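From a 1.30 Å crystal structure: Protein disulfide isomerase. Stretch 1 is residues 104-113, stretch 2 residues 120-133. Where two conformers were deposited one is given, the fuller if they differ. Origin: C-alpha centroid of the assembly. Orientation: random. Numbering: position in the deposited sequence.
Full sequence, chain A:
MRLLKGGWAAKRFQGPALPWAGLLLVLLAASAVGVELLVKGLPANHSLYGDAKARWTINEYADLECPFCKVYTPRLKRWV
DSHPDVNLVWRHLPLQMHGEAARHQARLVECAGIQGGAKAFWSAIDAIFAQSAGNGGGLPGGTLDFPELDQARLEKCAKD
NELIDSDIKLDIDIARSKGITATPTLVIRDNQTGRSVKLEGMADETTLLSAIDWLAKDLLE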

# COMPACT_ATOMS: atom_id res chain seq x y z
N HIS A 104 -4.88 -8.66 -10.15
CA HIS A 104 -6.18 -8.07 -10.48
C HIS A 104 -6.62 -7.19 -9.31
O HIS A 104 -7.18 -6.11 -9.57
CB HIS A 104 -7.14 -9.30 -10.53
CG HIS A 104 -8.59 -8.93 -10.69
ND1 HIS A 104 -9.03 -8.11 -11.73
CD2 HIS A 104 -9.63 -9.24 -9.89
CE1 HIS A 104 -10.37 -7.99 -11.57
NE2 HIS A 104 -10.74 -8.65 -10.45
N GLN A 105 -6.37 -7.59 -8.05
CA GLN A 105 -6.80 -6.78 -6.92
C GLN A 105 -5.99 -5.49 -6.82
O GLN A 105 -6.59 -4.43 -6.45
CB GLN A 105 -6.71 -7.63 -5.66
CG GLN A 105 -7.85 -8.68 -5.71
CD GLN A 105 -7.56 -9.88 -4.80
OE1 GLN A 105 -6.78 -9.79 -3.79
NE2 GLN A 105 -8.17 -10.97 -5.10
N ALA A 106 -4.69 -5.49 -7.19
CA ALA A 106 -3.94 -4.27 -7.25
C ALA A 106 -4.59 -3.29 -8.26
O ALA A 106 -4.68 -2.09 -8.02
CB ALA A 106 -2.48 -4.59 -7.59
N ARG A 107 -4.99 -3.83 -9.39
CA ARG A 107 -5.63 -2.97 -10.39
C ARG A 107 -6.95 -2.45 -9.90
O ARG A 107 -7.28 -1.26 -10.17
CB ARG A 107 -5.77 -3.74 -11.69
CG ARG A 107 -4.47 -4.14 -12.42
CD ARG A 107 -4.67 -4.94 -13.69
NE ARG A 107 -3.51 -5.69 -14.02
CZ ARG A 107 -3.39 -7.04 -13.91
NH1 ARG A 107 -4.44 -7.82 -13.72
NH2 ARG A 107 -2.22 -7.54 -14.29
N LEU A 108 -7.74 -3.21 -9.21
CA LEU A 108 -9.02 -2.77 -8.69
C LEU A 108 -8.81 -1.60 -7.74
O LEU A 108 -9.54 -0.58 -7.84
CB LEU A 108 -9.76 -3.86 -7.92
CG LEU A 108 -10.34 -4.92 -8.79
CD1 LEU A 108 -10.90 -6.02 -7.89
CD2 LEU A 108 -11.42 -4.36 -9.69
N VAL A 109 -7.77 -1.63 -6.90
CA VAL A 109 -7.66 -0.56 -5.91
C VAL A 109 -7.17 0.76 -6.63
O VAL A 109 -7.59 1.89 -6.27
CB VAL A 109 -6.83 -0.85 -4.65
CG1 VAL A 109 -7.44 -2.00 -3.88
CG2 VAL A 109 -5.36 -1.10 -4.96
N GLU A 110 -6.29 0.63 -7.64
CA GLU A 110 -5.90 1.84 -8.41
C GLU A 110 -7.14 2.41 -9.09
O GLU A 110 -7.33 3.66 -9.12
CB GLU A 110 -4.84 1.51 -9.45
CG GLU A 110 -3.47 1.09 -8.88
CD GLU A 110 -2.83 2.27 -8.11
OE1 GLU A 110 -3.01 3.44 -8.52
OE2 GLU A 110 -2.38 2.10 -6.97
N CYS A 111 -7.97 1.53 -9.67
CA CYS A 111 -9.17 2.02 -10.38
C CYS A 111 -10.11 2.63 -9.42
O CYS A 111 -10.87 3.58 -9.81
CB CYS A 111 -9.70 0.81 -11.18
SG CYS A 111 -8.68 0.40 -12.57
N ALA A 112 -10.20 2.19 -8.16
CA ALA A 112 -10.98 2.83 -7.14
C ALA A 112 -10.46 4.19 -6.83
O ALA A 112 -11.33 5.18 -6.64
CB ALA A 112 -11.03 1.96 -5.88
N GLY A 113 -9.18 4.36 -6.76
CA GLY A 113 -8.57 5.66 -6.58
C GLY A 113 -8.98 6.65 -7.67
O GLY A 113 -9.16 7.84 -7.41
N ALA A 120 -11.69 6.21 -1.46
CA ALA A 120 -12.08 5.00 -2.19
C ALA A 120 -10.95 3.96 -2.24
O ALA A 120 -11.25 2.76 -2.16
CB ALA A 120 -12.57 5.33 -3.63
N PHE A 121 -9.74 4.43 -2.43
CA PHE A 121 -8.61 3.54 -2.50
C PHE A 121 -8.47 2.73 -1.20
O PHE A 121 -8.43 1.48 -1.25
CB PHE A 121 -7.33 4.35 -2.77
CG PHE A 121 -6.07 3.55 -2.72
CD1 PHE A 121 -5.60 3.04 -3.91
CD2 PHE A 121 -5.33 3.32 -1.57
CE1 PHE A 121 -4.40 2.32 -3.97
CE2 PHE A 121 -4.13 2.61 -1.64
CZ PHE A 121 -3.70 2.08 -2.84
N TRP A 122 -8.49 3.39 -0.07
CA TRP A 122 -8.31 2.67 1.19
C TRP A 122 -9.53 1.88 1.59
O TRP A 122 -9.37 0.81 2.15
CB TRP A 122 -7.86 3.66 2.29
CG TRP A 122 -6.48 4.13 2.05
CD1 TRP A 122 -6.09 5.35 1.50
CD2 TRP A 122 -5.26 3.44 2.34
NE1 TRP A 122 -4.72 5.43 1.38
CE2 TRP A 122 -4.16 4.30 1.92
CE3 TRP A 122 -4.93 2.16 2.91
CZ2 TRP A 122 -2.85 3.89 2.02
CZ3 TRP A 122 -3.59 1.79 3.05
CH2 TRP A 122 -2.56 2.66 2.58
N SER A 123 -10.71 2.34 1.20
CA SER A 123 -11.89 1.53 1.40
C SER A 123 -11.86 0.28 0.55
O SER A 123 -12.29 -0.78 1.02
CB SER A 123 -13.19 2.33 1.15
OG SER A 123 -13.34 3.29 2.16
N ALA A 124 -11.31 0.36 -0.65
CA ALA A 124 -11.26 -0.81 -1.57
C ALA A 124 -10.24 -1.78 -0.98
O ALA A 124 -10.39 -3.02 -1.12
CB ALA A 124 -10.93 -0.43 -2.98
N ILE A 125 -9.11 -1.27 -0.44
CA ILE A 125 -8.13 -2.17 0.22
C ILE A 125 -8.81 -2.99 1.33
O ILE A 125 -8.68 -4.24 1.44
CB ILE A 125 -6.96 -1.34 0.78
CG1 ILE A 125 -6.06 -0.89 -0.38
CG2 ILE A 125 -6.13 -2.19 1.82
CD1 ILE A 125 -4.91 -0.03 -0.05
N ASP A 126 -9.59 -2.31 2.21
CA ASP A 126 -10.32 -3.03 3.27
C ASP A 126 -11.30 -4.01 2.71
O ASP A 126 -11.45 -5.17 3.18
CB ASP A 126 -11.09 -2.04 4.18
CG ASP A 126 -10.19 -1.22 5.08
OD1 ASP A 126 -9.05 -1.60 5.26
OD2 ASP A 126 -10.69 -0.13 5.53
N ALA A 127 -12.05 -3.57 1.71
CA ALA A 127 -13.08 -4.46 1.16
C ALA A 127 -12.44 -5.70 0.56
O ALA A 127 -12.99 -6.81 0.71
CB ALA A 127 -13.87 -3.70 0.08
N ILE A 128 -11.33 -5.57 -0.14
CA ILE A 128 -10.65 -6.71 -0.78
C ILE A 128 -10.09 -7.60 0.29
O ILE A 128 -10.25 -8.86 0.24
CB ILE A 128 -9.59 -6.27 -1.81
CG1 ILE A 128 -10.30 -5.63 -2.97
CG2 ILE A 128 -8.74 -7.49 -2.23
CD1 ILE A 128 -9.32 -4.91 -3.91
N PHE A 129 -9.49 -7.03 1.34
CA PHE A 129 -8.99 -7.92 2.40
C PHE A 129 -10.16 -8.67 3.08
O PHE A 129 -9.97 -9.82 3.49
CB PHE A 129 -8.22 -7.08 3.49
CG PHE A 129 -6.78 -6.83 3.18
CD1 PHE A 129 -5.94 -7.84 2.74
CD2 PHE A 129 -6.23 -5.58 3.41
CE1 PHE A 129 -4.59 -7.61 2.47
CE2 PHE A 129 -4.87 -5.33 3.15
CZ PHE A 129 -4.08 -6.38 2.67
N ALA A 130 -11.31 -8.05 3.19
CA ALA A 130 -12.47 -8.75 3.81
C ALA A 130 -13.07 -9.74 2.88
O ALA A 130 -13.49 -10.80 3.36
CB ALA A 130 -13.56 -7.71 4.15
N GLN A 131 -13.12 -9.51 1.60
CA GLN A 131 -13.90 -10.32 0.67
C GLN A 131 -13.11 -11.42 -0.01
O GLN A 131 -13.72 -12.38 -0.44
CB GLN A 131 -14.58 -9.39 -0.36
CG GLN A 131 -15.66 -8.50 0.29
CD GLN A 131 -16.26 -7.58 -0.68
OE1 GLN A 131 -16.40 -7.89 -1.86
NE2 GLN A 131 -16.61 -6.41 -0.17
N SER A 132 -11.83 -11.19 -0.25
CA SER A 132 -11.01 -12.25 -0.90
C SER A 132 -10.87 -13.50 -0.04
O SER A 132 -10.74 -13.38 1.20
CB SER A 132 -9.64 -11.67 -1.26
OG SER A 132 -8.94 -12.74 -1.87
N ALA A 133 -10.82 -14.65 -0.70
CA ALA A 133 -10.41 -15.81 0.02
C ALA A 133 -8.99 -15.68 0.55
O ALA A 133 -8.62 -16.37 1.49
CB ALA A 133 -10.48 -17.04 -0.91

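Two helices running nearly antiparallel, their directions 150° apart and their axes 7.8 Å apart at closest approach, pack through apolar side chains; no hydrogen bond crosses between them. Along stretch 2, A120 comes first. Its methyl points toward the partner helix, A120 CB lying 3.3 Å from A112 O and 4.3 Å from A112 CB, a fit that suits small residues on both sides. F121 follows where the backbones come very close, F121 CA 4.6 Å from G113 CA. Glycine suits this spot: G113 CA lies 4.2 Å from F121 CB with no side chain intervening. From a sideways CB, the flat apolar ring (chi1 t) reaches back to cover V109, F121 CE1 lying 3.7 Å from V109 CG2, while E110 OE2 approaches the ring edge, 3.6 Å from F121 CE1. One turn on, A124 CB contacts A112 CB at 3.8 Å and V109 CG1 at 3.9 Å, its short side chain leaving room for the valine. I125 points sideways, yet lends an apolar flank, I125 CG1 3.9 Å from V109 CG1. I128 points toward stretch 1, and its long apolar chain brings I128 CD1 to V109 CG1 at 3.5 Å and L108 CB at 4.2 Å. V109 is thus a compact, branched knob seated among F121, A124, I125 and I128. Beyond the helix, S132 points toward stretch 1 beside buried Q105, its hydroxyl hydrogen-bonded just outside the stretches. In all, 482 Å² is buried, counting both sides, with V109, I128 and F121 most covered.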